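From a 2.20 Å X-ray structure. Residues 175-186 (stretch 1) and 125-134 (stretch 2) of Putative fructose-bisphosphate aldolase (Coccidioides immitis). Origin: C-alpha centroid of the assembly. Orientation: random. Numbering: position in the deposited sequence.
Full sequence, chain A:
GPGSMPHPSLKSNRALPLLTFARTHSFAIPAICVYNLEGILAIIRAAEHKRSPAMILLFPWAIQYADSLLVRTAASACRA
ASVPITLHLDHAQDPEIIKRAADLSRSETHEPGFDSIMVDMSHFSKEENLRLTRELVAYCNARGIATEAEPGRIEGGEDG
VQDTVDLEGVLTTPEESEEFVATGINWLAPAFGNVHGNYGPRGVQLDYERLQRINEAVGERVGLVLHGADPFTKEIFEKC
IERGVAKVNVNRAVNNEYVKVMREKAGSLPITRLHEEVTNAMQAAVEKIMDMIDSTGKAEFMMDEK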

# COMPACT_ATOMS: atom_id res chain seq x y z
N GLU A 175 -4.99 40.56 -0.61
CA GLU A 175 -4.99 40.89 -2.04
C GLU A 175 -4.43 39.72 -2.89
O GLU A 175 -5.05 39.36 -3.90
CB GLU A 175 -4.30 42.24 -2.34
N GLU A 176 -3.32 39.11 -2.47
CA GLU A 176 -2.79 37.96 -3.23
C GLU A 176 -3.82 36.82 -3.16
O GLU A 176 -4.05 36.13 -4.15
CB GLU A 176 -1.36 37.53 -2.81
CG GLU A 176 -0.80 36.23 -3.54
CD GLU A 176 0.69 35.94 -3.30
OE1 GLU A 176 1.34 36.67 -2.53
OE2 GLU A 176 1.23 34.99 -3.91
N SER A 177 -4.49 36.67 -2.01
CA SER A 177 -5.56 35.67 -1.86
C SER A 177 -6.68 35.84 -2.88
O SER A 177 -7.06 34.88 -3.57
CB SER A 177 -6.15 35.71 -0.45
OG SER A 177 -5.17 35.38 0.51
N GLU A 178 -7.20 37.07 -2.96
CA GLU A 178 -8.16 37.48 -4.00
C GLU A 178 -7.67 37.17 -5.40
O GLU A 178 -8.42 36.59 -6.19
CB GLU A 178 -8.46 38.99 -3.89
CG GLU A 178 -9.53 39.37 -2.85
CD GLU A 178 -9.44 40.82 -2.39
OE1 GLU A 178 -8.94 41.67 -3.18
OE2 GLU A 178 -9.84 41.12 -1.22
N GLU A 179 -6.43 37.54 -5.72
CA GLU A 179 -5.84 37.17 -7.02
C GLU A 179 -5.95 35.65 -7.26
O GLU A 179 -6.30 35.22 -8.35
CB GLU A 179 -4.37 37.64 -7.21
CG GLU A 179 -4.08 39.13 -6.78
CD GLU A 179 -2.59 39.60 -6.98
OE1 GLU A 179 -1.93 40.15 -6.03
OE2 GLU A 179 -2.12 39.45 -8.13
N PHE A 180 -5.67 34.84 -6.23
CA PHE A 180 -5.71 33.38 -6.41
C PHE A 180 -7.13 32.81 -6.55
O PHE A 180 -7.35 31.84 -7.30
CB PHE A 180 -4.88 32.64 -5.37
CG PHE A 180 -3.44 32.52 -5.74
CD1 PHE A 180 -2.98 31.40 -6.39
CD2 PHE A 180 -2.54 33.55 -5.45
CE1 PHE A 180 -1.67 31.30 -6.75
CE2 PHE A 180 -1.22 33.45 -5.81
CZ PHE A 180 -0.77 32.33 -6.45
N VAL A 181 -8.09 33.42 -5.85
CA VAL A 181 -9.51 33.02 -5.98
C VAL A 181 -10.00 33.08 -7.46
O VAL A 181 -10.78 32.24 -7.89
CB VAL A 181 -10.43 33.89 -5.06
CG1 VAL A 181 -11.90 33.84 -5.49
CG2 VAL A 181 -10.31 33.47 -3.60
N ALA A 182 -9.54 34.08 -8.21
CA ALA A 182 -9.89 34.23 -9.64
C ALA A 182 -9.33 33.10 -10.52
O ALA A 182 -9.77 32.93 -11.66
CB ALA A 182 -9.45 35.60 -10.19
N THR A 183 -8.34 32.35 -10.02
CA THR A 183 -7.82 31.21 -10.79
C THR A 183 -8.79 30.06 -10.79
O THR A 183 -8.60 29.13 -11.55
CB THR A 183 -6.48 30.66 -10.26
OG1 THR A 183 -6.65 30.23 -8.90
CG2 THR A 183 -5.39 31.71 -10.33
N GLY A 184 -9.82 30.11 -9.94
CA GLY A 184 -10.77 28.99 -9.80
C GLY A 184 -10.39 27.85 -8.85
O GLY A 184 -11.03 26.79 -8.82
N ILE A 185 -9.33 28.06 -8.06
CA ILE A 185 -8.98 27.08 -7.00
C ILE A 185 -10.14 26.90 -6.05
O ILE A 185 -10.96 27.78 -5.97
CB ILE A 185 -7.84 27.57 -6.12
CG1 ILE A 185 -8.27 28.87 -5.48
CG2 ILE A 185 -6.58 27.67 -6.92
CD1 ILE A 185 -7.18 29.67 -4.91
N ASN A 186 -10.20 25.79 -5.33
CA ASN A 186 -11.25 25.60 -4.33
C ASN A 186 -10.78 25.96 -2.94
O ASN A 186 -11.54 26.54 -2.16
CB ASN A 186 -11.74 24.17 -4.34
CG ASN A 186 -12.25 23.75 -5.72
OD1 ASN A 186 -11.57 22.99 -6.45
ND2 ASN A 186 -13.43 24.26 -6.10
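Stretch 2 125-134: SKEENLRLTR

Stretch 2 is a helix that packs roughly parallel to the helix of stretch 1, with an apolar centre around F180 and L130 and polar contacts toward both ends. Residues 126-134 are helical, and the helix continues later in the chain. S125 precedes it as N-cap; its OG accepts a weak capping bond from E128 N at 3.5 Å. The two helices run in the same general direction. Their axes cross at -25° and approach to 10.6 Å.

The backbones draw closer along the chain. The CA atoms of E176 and K126 lie 8.5 Å apart, those of F180 and L130 6.6 Å, and those of T183 and R134 4.6 Å. This last approach comes where stretch 1 leaves its helix through a type I turn from V181 to G184.

At the start, K126 reaches across to stretch 1. Its NZ forms a salt bridge with E179 OE2 at 2.8 Å, and its CG lies 3.3 Å from E176 OE2.

In the centre, L130 sits over one face of the F180 ring. L130 CD2 is 3.5 Å from the ring centroid and only 9° off the normal, a CH-pi contact. The ring edge meets N129 and T133, with F180 CE1 3.2 Å from N129 OD1 and 3.8 Å from T133 OG1. T133 CG2 also touches I185 CG2 at 3.8 Å.

At the close end, T183 CB lies 3.9 Å from R134 CA. The R134 side chain extends alongside A182 and T183, and T183 CA lies over one face of its guanidinium. R134 NH1 gives a weak hydrogen bond to A182 O at 3.2 Å. One water joins the backbones here, donating to R134 O and T183 O, each 2.8 Å from the water O.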

# COMPACT_ATOMS: atom_id res chain seq x y z
N SER A 125 7.98 32.79 -8.66
CA SER A 125 7.56 34.18 -8.38
C SER A 125 6.06 34.18 -8.32
O SER A 125 5.39 33.28 -8.90
CB SER A 125 8.05 35.14 -9.49
OG SER A 125 7.45 34.86 -10.75
N LYS A 126 5.52 35.17 -7.61
CA LYS A 126 4.08 35.31 -7.46
C LYS A 126 3.31 35.21 -8.78
O LYS A 126 2.31 34.49 -8.90
CB LYS A 126 3.76 36.65 -6.76
CG LYS A 126 2.30 36.81 -6.49
CD LYS A 126 1.94 38.24 -6.09
CE LYS A 126 1.32 39.01 -7.25
NZ LYS A 126 0.38 38.13 -8.05
N GLU A 127 3.75 35.97 -9.78
CA GLU A 127 3.06 36.06 -11.08
C GLU A 127 3.12 34.72 -11.85
O GLU A 127 2.16 34.30 -12.46
CB GLU A 127 3.65 37.24 -11.88
CG GLU A 127 3.48 38.65 -11.21
CD GLU A 127 4.59 39.07 -10.18
OE1 GLU A 127 5.64 38.38 -9.96
OE2 GLU A 127 4.40 40.15 -9.57
N GLU A 128 4.25 34.03 -11.77
CA GLU A 128 4.36 32.69 -12.34
C GLU A 128 3.50 31.66 -11.59
O GLU A 128 2.83 30.83 -12.21
CB GLU A 128 5.85 32.27 -12.36
CG GLU A 128 6.13 30.92 -13.02
CD GLU A 128 6.02 30.96 -14.55
OE1 GLU A 128 5.47 31.93 -15.14
OE2 GLU A 128 6.51 30.01 -15.16
N ASN A 129 3.51 31.73 -10.27
CA ASN A 129 2.64 30.91 -9.41
C ASN A 129 1.18 31.10 -9.88
O ASN A 129 0.47 30.11 -10.14
CB ASN A 129 2.88 31.34 -7.95
CG ASN A 129 2.06 30.58 -6.91
OD1 ASN A 129 1.12 29.83 -7.21
ND2 ASN A 129 2.41 30.82 -5.61
N LEU A 130 0.73 32.34 -10.06
CA LEU A 130 -0.66 32.57 -10.51
C LEU A 130 -0.91 31.97 -11.88
O LEU A 130 -1.95 31.32 -12.10
CB LEU A 130 -0.99 34.05 -10.61
CG LEU A 130 -1.36 34.77 -9.34
CD1 LEU A 130 -1.27 36.24 -9.70
CD2 LEU A 130 -2.77 34.36 -8.87
N ARG A 131 0.07 32.18 -12.78
CA ARG A 131 -0.03 31.74 -14.17
C ARG A 131 -0.14 30.23 -14.27
O ARG A 131 -1.07 29.70 -14.89
CB ARG A 131 1.19 32.23 -14.99
CG ARG A 131 1.03 32.06 -16.51
CD ARG A 131 2.34 32.35 -17.29
NE ARG A 131 3.42 31.41 -16.99
CZ ARG A 131 3.51 30.19 -17.49
NH1 ARG A 131 2.58 29.72 -18.32
NH2 ARG A 131 4.52 29.42 -17.18
N LEU A 132 0.83 29.53 -13.69
CA LEU A 132 0.78 28.07 -13.70
C LEU A 132 -0.46 27.55 -12.93
O LEU A 132 -1.10 26.61 -13.39
CB LEU A 132 2.06 27.49 -13.11
CG LEU A 132 3.34 27.75 -13.89
CD1 LEU A 132 4.55 27.50 -12.97
CD2 LEU A 132 3.37 26.91 -15.20
N THR A 133 -0.78 28.14 -11.77
CA THR A 133 -1.95 27.68 -10.99
C THR A 133 -3.23 27.77 -11.84
O THR A 133 -3.99 26.81 -11.94
CB THR A 133 -2.12 28.42 -9.63
OG1 THR A 133 -0.98 28.17 -8.79
CG2 THR A 133 -3.39 27.94 -8.89
N ARG A 134 -3.44 28.91 -12.50
CA ARG A 134 -4.66 29.06 -13.34
C ARG A 134 -4.79 27.95 -14.39
O ARG A 134 -5.83 27.32 -14.53
CB ARG A 134 -4.67 30.42 -14.02
CG ARG A 134 -5.86 30.67 -14.95
CD ARG A 134 -5.78 32.09 -15.53
NE ARG A 134 -5.89 33.12 -14.48
CZ ARG A 134 -7.04 33.58 -13.99
NH1 ARG A 134 -8.22 33.12 -14.43
NH2 ARG A 134 -7.02 34.50 -13.03
O HOH W 1 -8.50 27.96 -14.10